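Local coordinates for galacto-N-biose/lacto-N-biose I transporter substrate-binding protein (Bifidobacterium longum, PDB 2Z8D) that probably binds galacto-N-biose and its isomer lacto-N-biose outside the cell and delivers these disaccharides to an ABC transporter for uptake, at residues Val15-Tyr20 and Asp46-Ala51; Thr19-Leu24 and Thr52-Lys57. All blocks are in the same frame, centred on the assembly; numbering follows the deposited sequence.

Contact 1. Residues Val15-Tyr20 and Asp46-Ala51; sequences VVNITY and DIQVKA. With ZN (zinc ion), chain F.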
# COMPACT_ATOMS: atom_id res chain seq x y z
N VAL A 15 -11.05 -29.86 -17.72
CA VAL A 15 -9.97 -28.97 -17.29
C VAL A 15 -10.32 -27.55 -17.65
O VAL A 15 -10.54 -27.24 -18.81
CB VAL A 15 -8.59 -29.36 -17.93
CG1 VAL A 15 -7.47 -28.33 -17.52
CG2 VAL A 15 -8.22 -30.77 -17.56
N VAL A 16 -10.43 -26.70 -16.62
CA VAL A 16 -10.57 -25.27 -16.81
C VAL A 16 -9.19 -24.66 -16.60
O VAL A 16 -8.48 -25.08 -15.70
CB VAL A 16 -11.61 -24.71 -15.80
CG1 VAL A 16 -11.44 -23.20 -15.66
CG2 VAL A 16 -13.04 -25.10 -16.26
N ASN A 17 -8.84 -23.67 -17.42
CA ASN A 17 -7.57 -22.96 -17.31
C ASN A 17 -7.79 -21.48 -16.97
O ASN A 17 -8.44 -20.75 -17.72
CB ASN A 17 -6.76 -23.07 -18.62
CG ASN A 17 -6.27 -24.49 -18.89
OD1 ASN A 17 -5.30 -24.95 -18.29
ND2 ASN A 17 -6.91 -25.16 -19.85
N ILE A 18 -7.20 -21.09 -15.84
CA ILE A 18 -7.31 -19.79 -15.20
C ILE A 18 -5.94 -19.12 -15.29
O ILE A 18 -4.94 -19.78 -15.07
CB ILE A 18 -7.71 -20.01 -13.72
CG1 ILE A 18 -9.13 -20.57 -13.62
CG2 ILE A 18 -7.60 -18.73 -12.89
CD1 ILE A 18 -10.11 -19.91 -14.58
N THR A 19 -5.90 -17.85 -15.69
CA THR A 19 -4.69 -17.04 -15.61
C THR A 19 -4.82 -15.95 -14.53
O THR A 19 -5.90 -15.44 -14.27
CB THR A 19 -4.37 -16.40 -16.93
OG1 THR A 19 -5.58 -15.78 -17.43
CG2 THR A 19 -3.86 -17.52 -17.95
N TYR A 20 -3.68 -15.67 -13.89
CA TYR A 20 -3.58 -14.78 -12.71
C TYR A 20 -2.33 -13.90 -12.84
O TYR A 20 -1.20 -14.38 -12.73
CB TYR A 20 -3.60 -15.64 -11.42
CG TYR A 20 -3.25 -14.91 -10.11
CD1 TYR A 20 -3.47 -13.57 -9.97
CD2 TYR A 20 -2.70 -15.60 -9.03
CE1 TYR A 20 -3.17 -12.88 -8.79
CE2 TYR A 20 -2.40 -14.91 -7.79
CZ TYR A 20 -2.62 -13.55 -7.72
OH TYR A 20 -2.33 -12.83 -6.55
N ASP A 46 -8.51 -30.35 -12.39
CA ASP A 46 -9.73 -29.76 -12.95
C ASP A 46 -9.72 -28.20 -13.16
O ASP A 46 -10.50 -27.66 -13.98
CB ASP A 46 -10.94 -30.23 -12.12
CG ASP A 46 -10.91 -29.73 -10.68
OD1 ASP A 46 -9.95 -30.06 -9.93
OD2 ASP A 46 -11.91 -29.10 -10.25
N ILE A 47 -8.85 -27.51 -12.42
CA ILE A 47 -8.68 -26.07 -12.50
C ILE A 47 -7.20 -25.69 -12.44
O ILE A 47 -6.66 -25.54 -11.34
CB ILE A 47 -9.36 -25.33 -11.32
CG1 ILE A 47 -10.85 -25.69 -11.24
CG2 ILE A 47 -9.13 -23.80 -11.47
CD1 ILE A 47 -11.53 -25.29 -9.88
N GLN A 48 -6.59 -25.55 -13.61
CA GLN A 48 -5.16 -25.28 -13.77
C GLN A 48 -4.90 -23.77 -13.86
O GLN A 48 -5.61 -23.01 -14.56
CB GLN A 48 -4.62 -26.05 -14.99
CG GLN A 48 -4.63 -27.55 -14.80
CD GLN A 48 -3.58 -27.98 -13.81
OE1 GLN A 48 -2.37 -27.94 -14.10
NE2 GLN A 48 -4.02 -28.39 -12.63
N VAL A 49 -3.94 -23.31 -13.07
CA VAL A 49 -3.68 -21.90 -12.97
C VAL A 49 -2.29 -21.56 -13.44
O VAL A 49 -1.32 -22.22 -13.03
CB VAL A 49 -3.88 -21.40 -11.51
CG1 VAL A 49 -3.59 -19.90 -11.44
CG2 VAL A 49 -5.32 -21.71 -11.08
N LYS A 50 -2.22 -20.50 -14.26
CA LYS A 50 -0.96 -19.90 -14.75
C LYS A 50 -0.82 -18.49 -14.20
O LYS A 50 -1.61 -17.59 -14.56
CB LYS A 50 -0.95 -19.87 -16.30
CG LYS A 50 0.38 -19.48 -16.95
CD LYS A 50 0.50 -20.02 -18.39
CE LYS A 50 -0.53 -19.39 -19.34
NZ LYS A 50 -1.06 -20.37 -20.37
N ALA A 51 0.18 -18.32 -13.34
CA ALA A 51 0.41 -17.05 -12.64
C ALA A 51 1.63 -16.39 -13.23
O ALA A 51 2.65 -17.05 -13.43
CB ALA A 51 0.61 -17.27 -11.13
ZN ZN F . -10.06 -30.12 -8.03
O HOH W 1 -9.39 -31.73 -7.33
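Ile18 and Val49 meet on the buried face of two parallel strands, where Ile18 CB lies 3.9 Å from Val49 CG2. On the same face Ile18 CG1 runs alongside Ile47 CG2, both side chains pointing the same way. With CG1 anti to the carbonyl carbon (chi1 -68°), Ile18 turns that branch back toward Ile47, and its CG2 branch stays near Val49. Farther along, Tyr20 CB approaches Val49 CG1 at 4.3 Å, and the tyrosine ring sits obliquely to the methyl of Ala51. The other face is more polar: Asn17 OD1 rests 3.5 Å from Gln48 CB, the two amide planes nearly perpendicular, and Thr19 CG2 lies beside the aliphatic chain of Lys50. Five backbone hydrogen bonds join the strands. Ile18 N reaches Gln48 O at 2.8 Å in a nearly straight bond, and Ile18 O accepts from Lys50 N; Val16 and Tyr20 continue the pattern. The segments 16-20 and 47-51, whose directions differ by 24°, belong to a right-handed beta-alpha-beta crossover through helix 33-43, in the periplasmic-binding-protein type of fold. That helix packs on Val49 and Ala51 through Val37, while Phe307 of helix 301-311 also touches Val49. Asn41 OD1 accepts from Val49 N, and Gln48 NE2 donates to the backbone O atoms of Asn41 and His44. Just before strand 47-53, Asp46 OD1 binds a zinc ion at 1.9 Å, together with His44 ND1 and a water.

Contact 2. Residues Thr19-Leu24 and Thr52-Lys57; sequences TYMHRL and TKFDGK. With NAG (2-acetamido-2-deoxy-beta-D-glucopyranose), chain C.
Met21 pairs with Thr52 and His22 with Lys53, the last two parallel bridges between strands 16-22 and 47-53. These are the C-terminal ends of the two strands of a beta-alpha-beta unit, the end of the sheet at which solute-binding proteins of this type commonly hold their ligand. Thr52 N donates to Tyr20 O, His22 N to Thr52 O, and Phe54 N to His22 O at 2.9 Å, the last bond lying just past the end of strand 47-53. Beyond it the chains part. The His22 ring, with CG between its backbone N and carbonyl carbon (chi1 71°), folds over the neighbouring strand. Lys53 CA sits over one ring face, 3.9 Å from the centroid, in a CH-pi contact, and Lys53 CB lies 3.6 Å from His22 CE1. In the plane of the ring, His22 ND1 accepts a hydrogen bond from Leu24 N, 3.0 Å away, which helps to hold the ring's rotation and the chain just after the strand. The aliphatic part of Lys53 continues past the ring and bends at its last torsion, chi4 67°, so that Lys53 NZ donates a hydrogen bond to Leu24 O at 2.7 Å, from above the carbonyl plane. On the opposite face of the sheet Met21 SD touches Phe54 CB at 4.1 Å and lies obliquely to the Phe54 ring, a Met-aromatic contact; Lys64 of helix 61-71 packs against both residues. Arg23 extends from the strand end to the sugar site. Its NH2 is held in a salt bridge by Glu84; galactose touches both Arg23 and Leu24. Arg23 NH1 makes a weak hydrogen bond, 3.0 Å long with an N-H...O angle of 128°, to the acetamido oxygen O7 of N-acetylglucosamine.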
# COMPACT_ATOMS: atom_id res chain seq x y z
N THR A 19 -5.90 -17.85 -15.69
CA THR A 19 -4.69 -17.04 -15.61
C THR A 19 -4.82 -15.95 -14.53
O THR A 19 -5.90 -15.44 -14.27
CB THR A 19 -4.37 -16.40 -16.93
OG1 THR A 19 -5.58 -15.78 -17.43
CG2 THR A 19 -3.86 -17.52 -17.95
N TYR A 20 -3.68 -15.67 -13.89
CA TYR A 20 -3.58 -14.78 -12.71
C TYR A 20 -2.33 -13.90 -12.84
O TYR A 20 -1.20 -14.38 -12.73
CB TYR A 20 -3.60 -15.64 -11.42
CG TYR A 20 -3.25 -14.91 -10.11
CD1 TYR A 20 -3.47 -13.57 -9.97
CD2 TYR A 20 -2.70 -15.60 -9.03
CE1 TYR A 20 -3.17 -12.88 -8.79
CE2 TYR A 20 -2.40 -14.91 -7.79
CZ TYR A 20 -2.62 -13.55 -7.72
OH TYR A 20 -2.33 -12.83 -6.55
N MET A 21 -2.54 -12.62 -13.13
CA MET A 21 -1.44 -11.65 -13.14
C MET A 21 -1.37 -10.94 -11.78
O MET A 21 -2.36 -10.41 -11.27
CB MET A 21 -1.64 -10.58 -14.23
CG MET A 21 -0.37 -9.81 -14.56
SD MET A 21 -0.66 -8.29 -15.48
CE MET A 21 -1.29 -8.94 -17.05
N HIS A 22 -0.18 -10.93 -11.20
CA HIS A 22 0.01 -10.32 -9.89
C HIS A 22 1.24 -9.40 -9.95
O HIS A 22 2.05 -9.49 -10.89
CB HIS A 22 0.25 -11.43 -8.85
CG HIS A 22 1.59 -12.10 -9.01
ND1 HIS A 22 2.73 -11.63 -8.41
CD2 HIS A 22 1.98 -13.12 -9.81
CE1 HIS A 22 3.76 -12.38 -8.77
NE2 HIS A 22 3.33 -13.28 -9.64
N ARG A 23 1.40 -8.56 -8.94
CA ARG A 23 2.61 -7.74 -8.80
C ARG A 23 3.24 -7.86 -7.41
O ARG A 23 3.72 -6.91 -6.79
CB ARG A 23 2.32 -6.29 -9.26
CG ARG A 23 1.14 -5.54 -8.47
CD ARG A 23 0.98 -4.14 -9.08
NE ARG A 23 -0.23 -3.40 -8.68
CZ ARG A 23 -0.34 -2.69 -7.55
NH1 ARG A 23 0.64 -2.63 -6.67
NH2 ARG A 23 -1.47 -2.03 -7.30
N LEU A 24 3.21 -9.09 -6.90
CA LEU A 24 3.86 -9.44 -5.69
C LEU A 24 5.35 -9.54 -5.96
O LEU A 24 5.74 -9.87 -7.10
CB LEU A 24 3.28 -10.78 -5.18
CG LEU A 24 1.78 -10.69 -4.74
CD1 LEU A 24 1.36 -12.08 -4.27
CD2 LEU A 24 1.63 -9.65 -3.64
N THR A 52 1.50 -15.11 -13.57
CA THR A 52 2.63 -14.33 -14.08
C THR A 52 2.76 -13.02 -13.27
O THR A 52 1.77 -12.46 -12.83
CB THR A 52 2.46 -13.97 -15.58
OG1 THR A 52 1.23 -13.28 -15.76
CG2 THR A 52 2.42 -15.24 -16.45
N LYS A 53 4.00 -12.54 -13.14
CA LYS A 53 4.30 -11.28 -12.46
C LYS A 53 4.36 -10.15 -13.48
O LYS A 53 5.11 -10.25 -14.46
CB LYS A 53 5.65 -11.40 -11.73
CG LYS A 53 6.01 -10.19 -10.94
CD LYS A 53 7.27 -10.42 -10.14
CE LYS A 53 7.89 -9.10 -9.72
NZ LYS A 53 7.14 -8.25 -8.73
N PHE A 54 3.60 -9.09 -13.26
CA PHE A 54 3.62 -7.89 -14.12
C PHE A 54 5.02 -7.29 -14.18
O PHE A 54 5.67 -7.17 -13.15
CB PHE A 54 2.68 -6.83 -13.59
CG PHE A 54 2.78 -5.49 -14.31
CD1 PHE A 54 2.35 -5.37 -15.63
CD2 PHE A 54 3.29 -4.35 -13.65
CE1 PHE A 54 2.41 -4.13 -16.30
CE2 PHE A 54 3.34 -3.11 -14.31
CZ PHE A 54 2.91 -3.02 -15.65
N ASP A 55 5.46 -6.87 -15.37
CA ASP A 55 6.83 -6.41 -15.56
C ASP A 55 6.77 -4.92 -15.79
O ASP A 55 6.43 -4.46 -16.87
CB ASP A 55 7.50 -7.19 -16.72
CG ASP A 55 9.01 -6.91 -16.83
OD1 ASP A 55 9.57 -6.22 -15.94
OD2 ASP A 55 9.64 -7.42 -17.80
N GLY A 56 7.02 -4.15 -14.74
CA GLY A 56 6.98 -2.72 -14.84
C GLY A 56 6.69 -2.12 -13.50
O GLY A 56 6.71 -2.82 -12.48
N LYS A 57 6.44 -0.83 -13.50
CA LYS A 57 6.21 -0.02 -12.28
C LYS A 57 4.78 -0.34 -11.80
O LYS A 57 3.86 -0.46 -12.61
CB LYS A 57 6.37 1.45 -12.67
CG LYS A 57 6.18 2.46 -11.61
CD LYS A 57 6.30 3.89 -12.18
CE LYS A 57 6.28 4.92 -11.05
NZ LYS A 57 5.02 4.99 -10.20
C1 NAG C . 4.40 1.05 -4.77
C2 NAG C . 3.16 0.14 -4.71
C3 NAG C . 3.52 -1.17 -4.00
C4 NAG C . 4.77 -1.85 -4.63
C5 NAG C . 5.88 -0.78 -4.78
C6 NAG C . 7.17 -1.31 -5.45
C7 NAG C . 0.81 0.82 -4.54
C8 NAG C . -0.26 1.56 -3.77
N2 NAG C . 2.05 0.85 -4.04
O1 NAG C . 4.06 2.16 -5.53
O3 NAG C . 2.40 -2.03 -4.11
O4 NAG C . 5.20 -2.83 -3.74
O5 NAG C . 5.37 0.33 -5.51
O6 NAG C . 6.88 -1.83 -6.74
O7 NAG C . 0.54 0.22 -5.59

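How the contacts relate
Contacts 1 and 2 are successive lengths of one parallel strand pair, 16-22 with 47-53, their centres 15 Å apart. Both are closed by the same crossover through helix 33-43, and Thr19 and Tyr20 belong to both. Within the six-stranded mixed sheet, strand 47-53 is outermost and strand 16-22 lies between it and strand 77-81. Contact 1 comes first along each strand, about 27 Å from the centre of the chain, near two bound zinc ions; contact 2 follows, about 16 Å from that centre, where the bound sugars lie. The pair thus runs from the protein's periphery inward, and the residues just after strand 16-22, Arg23 and Leu24, touch the bound sugars.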